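Local coordinates for protein TETR family transcriptional repressor LFRR (Mycobacterium smegmatis, PDB 2V57) that represses transcription of the lfrRA efflux-pump operon by binding the lfrR-lfrA promoter region through a helix-turn-helix motif, and binds proflavine, at the interface of chains A and B. Numbering follows the deposited sequence. Chains: chain A/B, TETR family transcriptional repressor LFRR.

The interface of chains A and B. Residues chain A 154-155, 158-159, 176, 179, 184; chain B 147, 150-151, 154.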
ATOM      1  N   ALA A 154       6.055  -3.559  -5.142  1.00 16.75           N
ATOM      2  CA  ALA A 154       5.222  -4.341  -4.223  1.00 18.90           C
ATOM      3  C   ALA A 154       6.096  -5.054  -3.191  1.00 18.00           C
ATOM      4  O   ALA A 154       5.774  -5.082  -2.001  1.00 17.93           O
ATOM      5  CB  ALA A 154       4.360  -5.333  -4.978  1.00 14.05           C
ATOM      6  N   LEU A 155       7.196  -5.640  -3.647  1.00 17.71           N
ATOM      7  CA  LEU A 155       8.118  -6.295  -2.731  1.00 18.31           C
ATOM      8  C   LEU A 155       8.783  -5.258  -1.833  1.00 16.13           C
ATOM      9  O   LEU A 155       9.029  -5.523  -0.654  1.00 16.32           O
ATOM     10  CB  LEU A 155       9.145  -7.139  -3.481  1.00 13.51           C
ATOM     11  CG  LEU A 155       8.548  -8.304  -4.280  1.00 19.28           C
ATOM     12  CD1 LEU A 155       9.640  -9.038  -5.043  1.00 18.46           C
ATOM     13  CD2 LEU A 155       7.773  -9.265  -3.386  1.00 20.36           C
ATOM     14  N   ALA A 158       6.316  -4.548   0.996  1.00 16.02           N
ATOM     15  CA  ALA A 158       6.386  -5.568   2.036  1.00 16.93           C
ATOM     16  C   ALA A 158       7.632  -5.350   2.882  1.00 15.89           C
ATOM     17  O   ALA A 158       7.611  -5.566   4.102  1.00 14.83           O
ATOM     18  CB  ALA A 158       6.396  -6.964   1.419  1.00 24.57           C
ATOM     19  N   GLY A 159       8.723  -4.932   2.233  1.00 14.16           N
ATOM     20  CA  GLY A 159       9.973  -4.636   2.918  1.00 11.25           C
ATOM     21  C   GLY A 159       9.861  -3.506   3.943  1.00 11.72           C
ATOM     22  O   GLY A 159      10.345  -3.608   5.069  1.00 16.00           O
ATOM     23  N   ILE A 176      13.563  -9.994  -0.257  1.00 13.93           N
ATOM     24  CA  ILE A 176      13.145  -9.335  -1.483  1.00 18.09           C
ATOM     25  C   ILE A 176      13.829  -9.974  -2.682  1.00 20.30           C
ATOM     26  O   ILE A 176      13.184 -10.275  -3.683  1.00 19.07           O
ATOM     27  CB  ILE A 176      13.428  -7.809  -1.422  1.00 18.65           C
ATOM     28  CG1 ILE A 176      12.405  -7.152  -0.482  1.00 13.55           C
ATOM     29  CG2 ILE A 176      13.392  -7.182  -2.832  1.00 15.46           C
ATOM     30  CD1 ILE A 176      12.647  -5.693  -0.177  1.00 13.82           C
ATOM     31  N   SER A 179      12.373 -13.285  -3.388  1.00 17.54           N
ATOM     32  CA  SER A 179      11.016 -13.179  -3.920  1.00 15.89           C
ATOM     33  C   SER A 179      11.037 -12.761  -5.406  1.00 20.81           C
ATOM     34  O   SER A 179      10.235 -13.248  -6.202  1.00 18.49           O
ATOM     35  CB  SER A 179      10.169 -12.212  -3.084  1.00 18.39           C
ATOM     36  OG  SER A 179       9.976 -12.717  -1.767  1.00 19.90           O
ATOM     37  N   ILE A 184       7.088 -16.582  -3.727  1.00 19.07           N
ATOM     38  CA  ILE A 184       7.054 -16.954  -2.319  1.00 18.42           C
ATOM     39  C   ILE A 184       6.589 -18.369  -2.055  1.00 24.87           C
ATOM     40  O   ILE A 184       6.698 -18.826  -0.928  1.00 22.08           O
ATOM     41  CB  ILE A 184       6.227 -15.982  -1.451  1.00 22.15           C
ATOM     42  CG1 ILE A 184       4.841 -15.760  -2.039  1.00 25.21           C
ATOM     43  CG2 ILE A 184       6.951 -14.656  -1.303  1.00 18.60           C
ATOM     44  CD1 ILE A 184       3.836 -15.181  -1.020  1.00 24.61           C
TER
ATOM     45  N   TRP B 147       6.075 -12.427   6.147  1.00 21.06           N
ATOM     46  CA  TRP B 147       6.546 -12.076   4.795  1.00 18.68           C
ATOM     47  C   TRP B 147       5.529 -12.477   3.742  1.00 23.93           C
ATOM     48  O   TRP B 147       5.183 -11.684   2.880  1.00 18.97           O
ATOM     49  CB  TRP B 147       7.895 -12.726   4.457  1.00 16.21           C
ATOM     50  CG  TRP B 147       8.456 -12.235   3.120  1.00 20.78           C
ATOM     51  CD1 TRP B 147       8.620 -12.961   1.969  1.00 19.78           C
ATOM     52  CD2 TRP B 147       8.876 -10.898   2.817  1.00 19.15           C
ATOM     53  NE1 TRP B 147       9.142 -12.157   0.970  1.00 22.12           N
ATOM     54  CE2 TRP B 147       9.303 -10.888   1.465  1.00 21.15           C
ATOM     55  CE3 TRP B 147       8.932  -9.708   3.559  1.00 19.42           C
ATOM     56  CZ2 TRP B 147       9.776  -9.732   0.838  1.00 20.11           C
ATOM     57  CZ3 TRP B 147       9.412  -8.556   2.933  1.00 21.05           C
ATOM     58  CH2 TRP B 147       9.822  -8.580   1.586  1.00 22.28           C
ATOM     59  N   ARG B 150       2.381 -10.275   3.787  1.00 20.67           N
ATOM     60  CA  ARG B 150       2.646  -8.945   3.240  1.00 24.60           C
ATOM     61  C   ARG B 150       2.879  -8.912   1.742  1.00 19.84           C
ATOM     62  O   ARG B 150       2.445  -7.982   1.072  1.00 17.16           O
ATOM     63  CB  ARG B 150       3.826  -8.307   3.947  1.00 22.39           C
ATOM     64  CG  ARG B 150       3.418  -7.726   5.265  1.00 31.56           C
ATOM     65  CD  ARG B 150       4.512  -7.830   6.275  1.00 39.29           C
ATOM     66  NE  ARG B 150       4.092  -7.132   7.474  1.00 37.19           N
ATOM     67  CZ  ARG B 150       4.728  -7.186   8.625  1.00 38.63           C
ATOM     68  NH1 ARG B 150       5.818  -7.931   8.738  1.00 39.93           N
ATOM     69  NH2 ARG B 150       4.254  -6.505   9.667  1.00 46.29           N
ATOM     70  N   VAL B 151       3.575  -9.913   1.220  1.00 16.75           N
ATOM     71  CA  VAL B 151       3.775 -10.009  -0.209  1.00 16.03           C
ATOM     72  C   VAL B 151       2.440 -10.281  -0.910  1.00 19.47           C
ATOM     73  O   VAL B 151       2.151  -9.681  -1.923  1.00 16.66           O
ATOM     74  CB  VAL B 151       4.840 -11.069  -0.572  1.00 14.14           C
ATOM     75  CG1 VAL B 151       4.870 -11.326  -2.085  1.00 14.45           C
ATOM     76  CG2 VAL B 151       6.224 -10.608  -0.079  1.00 18.22           C
ATOM     77  N   ALA B 154       0.615  -7.051  -0.998  1.00 17.85           N
ATOM     78  CA  ALA B 154       1.260  -6.070  -1.862  1.00 20.01           C
ATOM     79  C   ALA B 154       0.987  -6.383  -3.335  1.00 23.14           C
ATOM     80  O   ALA B 154       0.724  -5.479  -4.137  1.00 20.00           O
ATOM     81  CB  ALA B 154       2.755  -5.971  -1.573  1.00 18.72           C
TER
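B:Trp147 places its indole between helices 147-164 and 169-182 of chain A. TetR-family repressors typically dimerise by packing C-terminal helices of two subunits, and this patch, part of a two-fold symmetric interface, fits that pattern; its twin has the chains exchanged. The indole's CG lies anti to the backbone N (chi1 -173°), which points the ring toward chain A. Its pyrrole N-H points at the hydroxyl of A:Ser179, with NE1 of B:Trp147 to OG of A:Ser179 at 2.9 Å. The bond is nearly straight, 169° at the hydrogen, and OG sits in the ring plane. The indole N-H is thus paired in a largely apolar patch, and the bond should fix the rotation of the indole. The benzo end lies against both chain A helices. There A:Ile176 crosses the indole at about a right angle, its CG1 3.6 Å from CH2 of B:Trp147. CZ3 of B:Trp147 rests 3.7 Å from CB of A:Ala158, while CA of A:Gly159 meets the ring at its edge. B:Val151, one turn on, sets CG2 over one face of the indole, offset toward the rim, and supports the ring from within chain B. CG1 of B:Val151 meets CD2 of A:Leu155 at 3.8 Å, the two side chains crossing obliquely. A:Ile184 comes tip to tip with B:Val151, CG2 to CG1 at 4.0 Å. CB of B:Arg150 also touches CB of A:Ala158. Near the two-fold axis the paired helices meet through small side chains, CB of A:Ala154 lying 3.8 Å from CB of B:Ala154.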